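Local coordinates for protein putative O-GlcNAcase nagJ (PDB 6PV5) that probably hydrolyses glycosidic bonds of N-acetylhexosamines, as a hexosaminidase of glycoside hydrolase family 84, at residues A[522-527]-A[570-575]; A[512-517]-A[576-581]; A[480-485]-A[535-540]. All coordinates share one frame; numbering follows the deposited sequence. Where two conformers were deposited one is given.

This chain, one piece of a longer protein, includes the eight-stranded catalytic barrel and the helical region after it; all three contacts lie in the helices, away from Asp305, the predicted proton donor. Contacts 1 and 2 are neighbours, their centres about 11 Å apart, and share helix 548-579. They touch directly: Leu575 CD2 packs on Trp514 CH2 at 3.6 Å, and Glu523 forms a salt bridge with Lys513. Contact 3 shares helix 521-544 with contact 1 but lies about 20 Å from it and 31 Å from contact 2, centre to centre. The centres of contacts 3, 1 and 2 lie about 23, 37 and 45 Å from the chain's centre, so the series leads outward along the bundle.

Contact 1: residues A[522-527]-A[570-575]; sequences LELSNL and KSIEIL
Segments 522-527 and 570-575 run nearly antiparallel, their axes 10.4 Å apart at closest approach with 161° between their directions, and Leu524 and Ile572 are the residues whose CA atoms lie nearest, at 6.5 Å. They are neighbouring helices of the antiparallel helical bundle in the hyaluronidase post-catalytic-like region. The side chains that meet are all apolar and buried, and no hydrogen bond crosses between the segments, so branched aliphatic residues suit the place: they fill space from several directions without a polar group to satisfy. Leu524 and Ile572 point at each other's helix and slide past one another in opposite directions, which brings Leu524 CD2 alongside Ile572 CG1 at 4.0 Å. Leu524 CD2 also meets Leu575 CD1, 4.1 Å away and one turn further on, so one leucine branch bridges two successive turns. Leu524 and Leu527 also touch Leu510 of helix 501-515, a third helix of the bundle. Ser571 turns to another neighbour, helix 612-619; its small side chain fits close packing there, and its OG is hydrogen-bonded to the backbone O of Ala567. Ile572 has two deposited conformers, so the contacts of its CD1 are less certain. In the one described, CG1 stands opposite the carbonyl carbon (chi1 -75°), and Ile572 CD1 reaches Leu527 CB at 3.8 Å. The same conformer sets Ile572 CD1 3.4 Å from Leu524 O.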
loop_
_atom_site.group_PDB
_atom_site.type_symbol
_atom_site.label_atom_id
_atom_site.label_comp_id
_atom_site.label_asym_id
_atom_site.label_seq_id
_atom_site.Cartn_x
_atom_site.Cartn_y
_atom_site.Cartn_z
ATOM N N LEU A 522 -0.764 7.623 -38.867
ATOM C CA LEU A 522 0.027 7.854 -37.670
ATOM C C LEU A 522 -0.580 7.105 -36.477
ATOM O O LEU A 522 0.144 6.508 -35.693
ATOM C CB LEU A 522 0.098 9.364 -37.421
ATOM C CG LEU A 522 0.648 9.765 -36.056
ATOM C CD1 LEU A 522 2.140 9.456 -35.945
ATOM C CD2 LEU A 522 0.369 11.230 -35.754
ATOM N N GLU A 523 -1.909 7.128 -36.352
ATOM C CA GLU A 523 -2.626 6.448 -35.283
ATOM C C GLU A 523 -2.513 4.936 -35.439
ATOM O O GLU A 523 -2.215 4.241 -34.473
ATOM C CB GLU A 523 -4.109 6.818 -35.294
ATOM C CG GLU A 523 -4.395 8.174 -34.685
ATOM C CD GLU A 523 -4.280 9.359 -35.635
ATOM O OE1 GLU A 523 -3.873 9.160 -36.812
ATOM O OE2 GLU A 523 -4.610 10.476 -35.197
ATOM N N LEU A 524 -2.736 4.433 -36.661
ATOM C CA LEU A 524 -2.598 3.007 -36.925
ATOM C C LEU A 524 -1.184 2.540 -36.585
ATOM O O LEU A 524 -0.989 1.493 -35.958
ATOM C CB LEU A 524 -2.954 2.707 -38.388
ATOM C CG LEU A 524 -4.452 2.726 -38.699
ATOM C CD1 LEU A 524 -4.729 1.982 -40.003
ATOM C CD2 LEU A 524 -5.250 2.103 -37.555
ATOM N N SER A 525 -0.203 3.348 -36.995
ATOM C CA SER A 525 1.193 3.091 -36.690
ATOM C C SER A 525 1.414 3.051 -35.179
ATOM O O SER A 525 2.084 2.156 -34.692
ATOM C CB SER A 525 2.079 4.122 -37.353
ATOM O OG SER A 525 3.448 3.792 -37.165
ATOM N N ASN A 526 0.840 4.020 -34.450
ATOM C CA ASN A 526 0.991 4.121 -33.005
ATOM C C ASN A 526 0.372 2.892 -32.344
ATOM O O ASN A 526 1.007 2.265 -31.506
ATOM C CB ASN A 526 0.305 5.377 -32.454
ATOM C CG ASN A 526 1.157 6.620 -32.588
ATOM O OD1 ASN A 526 2.378 6.532 -32.729
ATOM N ND2 ASN A 526 0.526 7.781 -32.520
ATOM N N LEU A 527 -0.853 2.546 -32.766
ATOM C CA LEU A 527 -1.557 1.398 -32.224
ATOM C C LEU A 527 -0.790 0.113 -32.514
ATOM O O LEU A 527 -0.661 -0.731 -31.630
ATOM C CB LEU A 527 -2.982 1.361 -32.780
ATOM C CG LEU A 527 -3.914 2.438 -32.242
ATOM C CD1 LEU A 527 -5.323 2.257 -32.808
ATOM C CD2 LEU A 527 -3.915 2.431 -30.710
ATOM N N LYS A 570 -4.798 -7.532 -35.844
ATOM C CA LYS A 570 -5.773 -7.932 -36.852
ATOM C C LYS A 570 -6.778 -6.809 -37.118
ATOM O O LYS A 570 -7.155 -6.584 -38.266
ATOM C CB LYS A 570 -6.505 -9.223 -36.467
ATOM C CG LYS A 570 -7.449 -9.788 -37.526
ATOM C CD LYS A 570 -6.770 -10.145 -38.839
ATOM C CE LYS A 570 -5.604 -11.094 -38.664
ATOM N NZ LYS A 570 -4.887 -11.277 -39.947
ATOM N N SER A 571 -7.196 -6.096 -36.060
ATOM C CA SER A 571 -8.143 -5.004 -36.219
ATOM C C SER A 571 -7.555 -3.905 -37.107
ATOM O O SER A 571 -8.284 -3.316 -37.910
ATOM C CB SER A 571 -8.609 -4.455 -34.891
ATOM O OG SER A 571 -9.230 -5.483 -34.136
ATOM N N ILE A 572 -6.257 -3.623 -36.957
ATOM C CA ILE A 572 -5.618 -2.625 -37.800
ATOM C C ILE A 572 -5.697 -3.103 -39.251
ATOM O O ILE A 572 -6.081 -2.339 -40.139
ATOM C CB ILE A 572 -4.172 -2.328 -37.346
ATOM C CG1 ILE A 572 -4.146 -1.470 -36.080
ATOM C CG2 ILE A 572 -3.364 -1.680 -38.465
ATOM C CD1 ILE A 572 -2.780 -1.386 -35.449
ATOM N N GLU A 573 -5.376 -4.382 -39.472
ATOM C CA GLU A 573 -5.395 -4.928 -40.823
ATOM C C GLU A 573 -6.776 -4.754 -41.446
ATOM O O GLU A 573 -6.862 -4.362 -42.606
ATOM C CB GLU A 573 -5.010 -6.404 -40.834
ATOM C CG GLU A 573 -3.520 -6.629 -40.698
ATOM C CD GLU A 573 -3.184 -8.111 -40.618
ATOM O OE1 GLU A 573 -4.119 -8.954 -40.665
ATOM O OE2 GLU A 573 -1.989 -8.428 -40.508
ATOM N N ILE A 574 -7.836 -5.016 -40.661
ATOM C CA ILE A 574 -9.219 -4.912 -41.120
ATOM C C ILE A 574 -9.489 -3.472 -41.546
ATOM O O ILE A 574 -10.066 -3.250 -42.613
ATOM C CB ILE A 574 -10.238 -5.389 -40.058
ATOM C CG1 ILE A 574 -10.157 -6.898 -39.804
ATOM C CG2 ILE A 574 -11.661 -4.954 -40.409
ATOM C CD1 ILE A 574 -10.898 -7.364 -38.550
ATOM N N LEU A 575 -9.076 -2.508 -40.708
ATOM C CA LEU A 575 -9.207 -1.094 -41.043
ATOM C C LEU A 575 -8.457 -0.775 -42.345
ATOM O O LEU A 575 -8.953 -0.027 -43.188
ATOM C CB LEU A 575 -8.717 -0.218 -39.880
ATOM C CG LEU A 575 -9.632 -0.172 -38.645
ATOM C CD1 LEU A 575 -9.040 0.657 -37.509
ATOM C CD2 LEU A 575 -11.025 0.348 -38.995
#

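Contact 2: residues A[512-517]-A[576-581]; sequences EKWEAG and QDIVNK
At the outer tip of the helical bundle the last turns of helix 501-515 and helix 548-579 meet, Trp514 of the first touching Ile578 and Val579 of the second. Each helix is closed by a Schellman motif: Gly517 has a positive phi of 65°, which a residue without a side chain adopts easily, and Gly517 N bonds back to Trp514 O at 3.0 Å, while Lys581 N bonds to Ile578 O in the same way. The bridge between the ends is the six-membered part of the Trp514 indole. With CG set opposite the backbone N (chi1 176°), the ring stretches across to the other helix, a span that suits a large, rigid side chain. Ile578 crosses it at about a right angle: its CG2 comes obliquely to CH2 of Trp514 at 3.7 Å, while its CB lies in the ring plane at the edge. One residue on, Val579 CG2 approaches Trp514 CZ3 at 3.9 Å, also obliquely. Phe586 of helix 583-601 packs on Ile578, and Trp511 meets the Trp514 ring edge-to-face. With no hydrogen bond or charge pair across the segments, cohesion probably comes from dispersion and from partial shielding of apolar surface, at a place largely open to solvent.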
loop_
_atom_site.group_PDB
_atom_site.type_symbol
_atom_site.label_atom_id
_atom_site.label_comp_id
_atom_site.label_asym_id
_atom_site.label_seq_id
_atom_site.Cartn_x
_atom_site.Cartn_y
_atom_site.Cartn_z
ATOM N N GLU A 512 -12.741 9.685 -34.796
ATOM C CA GLU A 512 -13.221 10.955 -35.318
ATOM C C GLU A 512 -12.713 11.136 -36.750
ATOM O O GLU A 512 -13.472 11.513 -37.633
ATOM C CB GLU A 512 -12.728 12.117 -34.447
ATOM C CG GLU A 512 -13.453 12.246 -33.121
ATOM C CD GLU A 512 -14.718 13.082 -33.154
ATOM O OE1 GLU A 512 -14.648 14.244 -33.619
ATOM O OE2 GLU A 512 -15.773 12.577 -32.700
ATOM N N LYS A 513 -11.426 10.847 -36.972
ATOM C CA LYS A 513 -10.811 10.945 -38.290
ATOM C C LYS A 513 -11.415 9.926 -39.254
ATOM O O LYS A 513 -11.594 10.207 -40.437
ATOM C CB LYS A 513 -9.298 10.753 -38.180
ATOM C CG LYS A 513 -8.589 11.910 -37.497
ATOM C CD LYS A 513 -7.103 11.707 -37.306
ATOM C CE LYS A 513 -6.519 12.785 -36.413
ATOM N NZ LYS A 513 -5.043 12.699 -36.350
ATOM N N TRP A 514 -11.709 8.734 -38.733
ATOM C CA TRP A 514 -12.244 7.653 -39.534
ATOM C C TRP A 514 -13.605 8.075 -40.065
ATOM O O TRP A 514 -13.845 7.954 -41.252
ATOM C CB TRP A 514 -12.331 6.372 -38.706
ATOM C CG TRP A 514 -12.968 5.212 -39.406
ATOM C CD1 TRP A 514 -14.268 4.801 -39.322
ATOM C CD2 TRP A 514 -12.306 4.287 -40.282
ATOM N NE1 TRP A 514 -14.452 3.673 -40.075
ATOM C CE2 TRP A 514 -13.274 3.347 -40.693
ATOM C CE3 TRP A 514 -10.993 4.165 -40.750
ATOM C CZ2 TRP A 514 -12.968 2.296 -41.560
ATOM C CZ3 TRP A 514 -10.685 3.116 -41.589
ATOM C CH2 TRP A 514 -11.663 2.199 -41.994
ATOM N N GLU A 515 -14.465 8.610 -39.189
ATOM C CA GLU A 515 -15.806 9.009 -39.593
ATOM C C GLU A 515 -15.763 10.130 -40.638
ATOM O O GLU A 515 -16.723 10.301 -41.381
ATOM C CB GLU A 515 -16.679 9.389 -38.393
ATOM C CG GLU A 515 -16.923 8.247 -37.419
ATOM C CD GLU A 515 -17.773 7.086 -37.912
ATOM O OE1 GLU A 515 -18.470 7.246 -38.933
ATOM O OE2 GLU A 515 -17.743 6.019 -37.261
ATOM N N ALA A 516 -14.638 10.857 -40.708
ATOM C CA ALA A 516 -14.463 11.990 -41.603
ATOM C C ALA A 516 -13.654 11.610 -42.851
ATOM O O ALA A 516 -13.396 12.458 -43.706
ATOM C CB ALA A 516 -13.821 13.129 -40.846
ATOM N N GLY A 517 -13.244 10.336 -42.955
ATOM C CA GLY A 517 -12.459 9.865 -44.090
ATOM C C GLY A 517 -11.074 10.503 -44.177
ATOM O O GLY A 517 -10.501 10.595 -45.257
ATOM N N GLN A 576 -7.241 -1.303 -42.489
ATOM C CA GLN A 576 -6.418 -1.016 -43.653
ATOM C C GLN A 576 -7.063 -1.573 -44.921
ATOM O O GLN A 576 -6.999 -0.925 -45.954
ATOM C CB GLN A 576 -5.021 -1.618 -43.500
ATOM C CG GLN A 576 -4.066 -0.729 -42.719
ATOM C CD GLN A 576 -2.822 -1.480 -42.310
ATOM O OE1 GLN A 576 -2.793 -2.712 -42.298
ATOM N NE2 GLN A 576 -1.785 -0.737 -41.953
ATOM N N ASP A 577 -7.643 -2.783 -44.833
ATOM C CA ASP A 577 -8.363 -3.424 -45.921
ATOM C C ASP A 577 -9.480 -2.523 -46.437
ATOM O O ASP A 577 -9.717 -2.477 -47.644
ATOM C CB ASP A 577 -8.949 -4.782 -45.523
ATOM C CG ASP A 577 -7.896 -5.789 -45.099
ATOM O OD1 ASP A 577 -8.246 -6.748 -44.368
ATOM O OD2 ASP A 577 -6.730 -5.599 -45.488
ATOM N N ILE A 578 -10.177 -1.835 -45.520
ATOM C CA ILE A 578 -11.297 -0.979 -45.876
ATOM C C ILE A 578 -10.780 0.247 -46.627
ATOM O O ILE A 578 -11.366 0.641 -47.632
ATOM C CB ILE A 578 -12.136 -0.636 -44.632
ATOM C CG1 ILE A 578 -12.778 -1.902 -44.054
ATOM C CG2 ILE A 578 -13.169 0.448 -44.930
ATOM C CD1 ILE A 578 -13.370 -1.742 -42.671
ATOM N N VAL A 579 -9.670 0.825 -46.149
ATOM C CA VAL A 579 -9.029 1.953 -46.809
ATOM C C VAL A 579 -8.579 1.544 -48.218
ATOM O O VAL A 579 -8.771 2.306 -49.156
ATOM C CB VAL A 579 -7.879 2.540 -45.960
ATOM C CG1 VAL A 579 -6.894 3.373 -46.775
ATOM C CG2 VAL A 579 -8.405 3.354 -44.783
ATOM N N ASN A 580 -7.991 0.347 -48.363
ATOM C CA ASN A 580 -7.499 -0.159 -49.639
ATOM C C ASN A 580 -8.646 -0.638 -50.539
ATOM O O ASN A 580 -8.404 -1.001 -51.688
ATOM C CB ASN A 580 -6.514 -1.325 -49.479
ATOM C CG ASN A 580 -5.280 -1.016 -48.660
ATOM O OD1 ASN A 580 -4.797 0.112 -48.646
ATOM N ND2 ASN A 580 -4.761 -2.023 -47.968
ATOM N N LYS A 581 -9.882 -0.667 -50.015
ATOM C CA LYS A 581 -11.059 -1.161 -50.724
ATOM C C LYS A 581 -10.796 -2.559 -51.297
ATOM O O LYS A 581 -11.108 -2.836 -52.457
ATOM C CB LYS A 581 -11.546 -0.149 -51.769
#

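Contact 3: residues A[480-485]-A[535-540]; sequences KEEFKI and VQVPNK. With EDO (1,2-ethanediol), chain C.
The carboxylate of Glu482 is the flat group that reaches the other segment: its OE2 stands 4.0 Å from Lys540 CD, an aliphatic carbon, and 4.9 Å from Lys540 NZ, too far for a salt bridge though the opposite charges should still attract. The two side chains cross at about a right angle. Chi1 (-72°) sets Glu482 CG opposite the carbonyl carbon, where it meets Lys540 CD at 3.8 Å, and the bend at chi2 (84°) then turns the carboxylate. Long chains with methylene stems and charged ends suit this partly exposed margin. Further in, Val537 offers CG1 to Ile485 CD1 at 4.0 Å, in the conformer of Ile485 described here, and its CG2 lies near Glu482 O. Val537, compact and beta-branched, fits where the backbones come close, its CA 5.5 Å from the CA of Glu482. Pro538 has no N-H to give, and the helix is kinked there: the N atoms of Pro538 and Asn539 have no bond to the preceding turn. Away from this interface, 1,2-ethanediol, probably from the crystallisation liquor, donates a hydrogen bond from O2 to Glu481 OE2 at 2.6 Å and also bonds to Asp469 O. Lys480 and Lys484 tie helix 480-487 to helix 464-476 by salt bridges. The result is an inter-helix crossing at 126°, by which a helix assigned to the catalytic family region is packed against the post-catalytic helical bundle.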
loop_
_atom_site.group_PDB
_atom_site.type_symbol
_atom_site.label_atom_id
_atom_site.label_comp_id
_atom_site.label_asym_id
_atom_site.label_seq_id
_atom_site.Cartn_x
_atom_site.Cartn_y
_atom_site.Cartn_z
ATOM N N LYS A 480 11.264 -4.625 -15.589
ATOM C CA LYS A 480 10.370 -3.531 -15.212
ATOM C C LYS A 480 9.681 -2.930 -16.433
ATOM O O LYS A 480 8.505 -2.582 -16.358
ATOM C CB LYS A 480 11.119 -2.431 -14.455
ATOM C CG LYS A 480 12.230 -1.770 -15.254
ATOM C CD LYS A 480 12.988 -0.700 -14.480
ATOM C CE LYS A 480 14.303 -0.326 -15.129
ATOM N NZ LYS A 480 14.695 1.050 -14.748
ATOM N N GLU A 481 10.391 -2.833 -17.567
ATOM C CA GLU A 481 9.785 -2.225 -18.748
ATOM C C GLU A 481 8.682 -3.114 -19.334
ATOM O O GLU A 481 7.659 -2.602 -19.788
ATOM C CB GLU A 481 10.806 -1.888 -19.849
ATOM C CG GLU A 481 11.842 -0.839 -19.451
ATOM C CD GLU A 481 11.349 0.563 -19.095
ATOM O OE1 GLU A 481 10.246 0.971 -19.553
ATOM O OE2 GLU A 481 12.071 1.255 -18.347
ATOM N N GLU A 482 8.927 -4.430 -19.395
ATOM C CA GLU A 482 7.936 -5.376 -19.887
ATOM C C GLU A 482 6.731 -5.357 -18.946
ATOM O O GLU A 482 5.591 -5.346 -19.394
ATOM C CB GLU A 482 8.519 -6.796 -19.935
ATOM C CG GLU A 482 9.549 -6.984 -21.043
ATOM C CD GLU A 482 10.969 -6.546 -20.729
ATOM O OE1 GLU A 482 11.215 -6.004 -19.628
ATOM O OE2 GLU A 482 11.837 -6.758 -21.587
ATOM N N PHE A 483 6.993 -5.313 -17.637
ATOM C CA PHE A 483 5.917 -5.336 -16.656
ATOM C C PHE A 483 5.001 -4.111 -16.781
ATOM O O PHE A 483 3.778 -4.234 -16.723
ATOM C CB PHE A 483 6.470 -5.473 -15.233
ATOM C CG PHE A 483 5.407 -5.977 -14.291
ATOM C CD1 PHE A 483 4.496 -5.097 -13.722
ATOM C CD2 PHE A 483 5.277 -7.339 -14.036
ATOM C CE1 PHE A 483 3.483 -5.566 -12.892
ATOM C CE2 PHE A 483 4.265 -7.803 -13.203
ATOM C CZ PHE A 483 3.362 -6.914 -12.630
ATOM N N LYS A 484 5.591 -2.918 -16.920
ATOM C CA LYS A 484 4.802 -1.698 -16.996
ATOM C C LYS A 484 3.894 -1.727 -18.226
ATOM O O LYS A 484 2.732 -1.337 -18.129
ATOM C CB LYS A 484 5.696 -0.452 -16.994
ATOM C CG LYS A 484 4.903 0.856 -16.986
ATOM C CD LYS A 484 5.759 2.089 -16.983
ATOM C CE LYS A 484 4.940 3.370 -16.998
ATOM N NZ LYS A 484 5.831 4.543 -16.832
ATOM N N ILE A 485 4.422 -2.206 -19.365
ATOM C CA ILE A 485 3.622 -2.380 -20.573
ATOM C C ILE A 485 2.369 -3.200 -20.262
ATOM O O ILE A 485 1.281 -2.867 -20.731
ATOM C CB ILE A 485 4.454 -2.971 -21.735
ATOM C CG1 ILE A 485 5.524 -1.982 -22.225
ATOM C CG2 ILE A 485 3.532 -3.414 -22.862
ATOM C CD1 ILE A 485 6.628 -2.602 -23.085
ATOM N N VAL A 535 1.974 -8.350 -27.723
ATOM C CA VAL A 535 2.232 -9.705 -28.190
ATOM C C VAL A 535 3.480 -10.278 -27.517
ATOM O O VAL A 535 3.491 -11.452 -27.161
ATOM C CB VAL A 535 2.301 -9.811 -29.727
ATOM C CG1 VAL A 535 2.882 -11.144 -30.187
ATOM C CG2 VAL A 535 0.924 -9.603 -30.342
ATOM N N GLN A 536 4.517 -9.454 -27.335
ATOM C CA GLN A 536 5.839 -9.959 -26.970
ATOM C C GLN A 536 6.053 -10.077 -25.459
ATOM O O GLN A 536 6.874 -10.881 -25.023
ATOM C CB GLN A 536 6.940 -9.013 -27.447
ATOM C CG GLN A 536 7.021 -8.807 -28.948
ATOM C CD GLN A 536 7.998 -7.688 -29.220
ATOM O OE1 GLN A 536 9.195 -7.805 -28.945
ATOM N NE2 GLN A 536 7.492 -6.582 -29.745
ATOM N N VAL A 537 5.424 -9.218 -24.649
ATOM C CA VAL A 537 5.875 -9.159 -23.264
ATOM C C VAL A 537 5.487 -10.404 -22.454
ATOM O O VAL A 537 6.251 -10.783 -21.580
ATOM C CB VAL A 537 5.559 -7.829 -22.539
ATOM C CG1 VAL A 537 6.056 -6.598 -23.291
ATOM C CG2 VAL A 537 4.105 -7.693 -22.160
ATOM N N PRO A 538 4.350 -11.114 -22.699
ATOM C CA PRO A 538 3.989 -12.289 -21.897
ATOM C C PRO A 538 5.062 -13.381 -21.838
ATOM O O PRO A 538 5.485 -13.770 -20.754
ATOM C CB PRO A 538 2.672 -12.760 -22.529
ATOM C CG PRO A 538 2.107 -11.470 -23.079
ATOM C CD PRO A 538 3.322 -10.822 -23.713
ATOM N N ASN A 539 5.562 -13.805 -23.003
ATOM C CA ASN A 539 6.626 -14.796 -23.066
ATOM C C ASN A 539 7.855 -14.306 -22.317
ATOM O O ASN A 539 8.510 -15.100 -21.620
ATOM C CB ASN A 539 7.000 -15.146 -24.511
ATOM C CG ASN A 539 6.042 -16.143 -25.140
ATOM O OD1 ASN A 539 5.021 -16.488 -24.553
ATOM N ND2 ASN A 539 6.364 -16.619 -26.335
ATOM N N LYS A 540 8.188 -13.010 -22.487
ATOM C CA LYS A 540 9.401 -12.524 -21.843
ATOM C C LYS A 540 9.221 -12.525 -20.326
ATOM O O LYS A 540 10.159 -12.841 -19.590
ATOM C CB LYS A 540 9.772 -11.095 -22.248
ATOM C CG LYS A 540 10.205 -10.850 -23.686
ATOM C CD LYS A 540 10.038 -9.363 -23.993
ATOM C CE LYS A 540 10.080 -8.985 -25.460
ATOM N NZ LYS A 540 11.462 -8.961 -25.990
HETATM C C1 EDO C . 9.015 0.909 -14.603
HETATM O O1 EDO C . 10.123 0.964 -13.713
HETATM C C2 EDO C . 9.199 1.649 -15.881
HETATM O O2 EDO C . 10.542 1.681 -16.346
#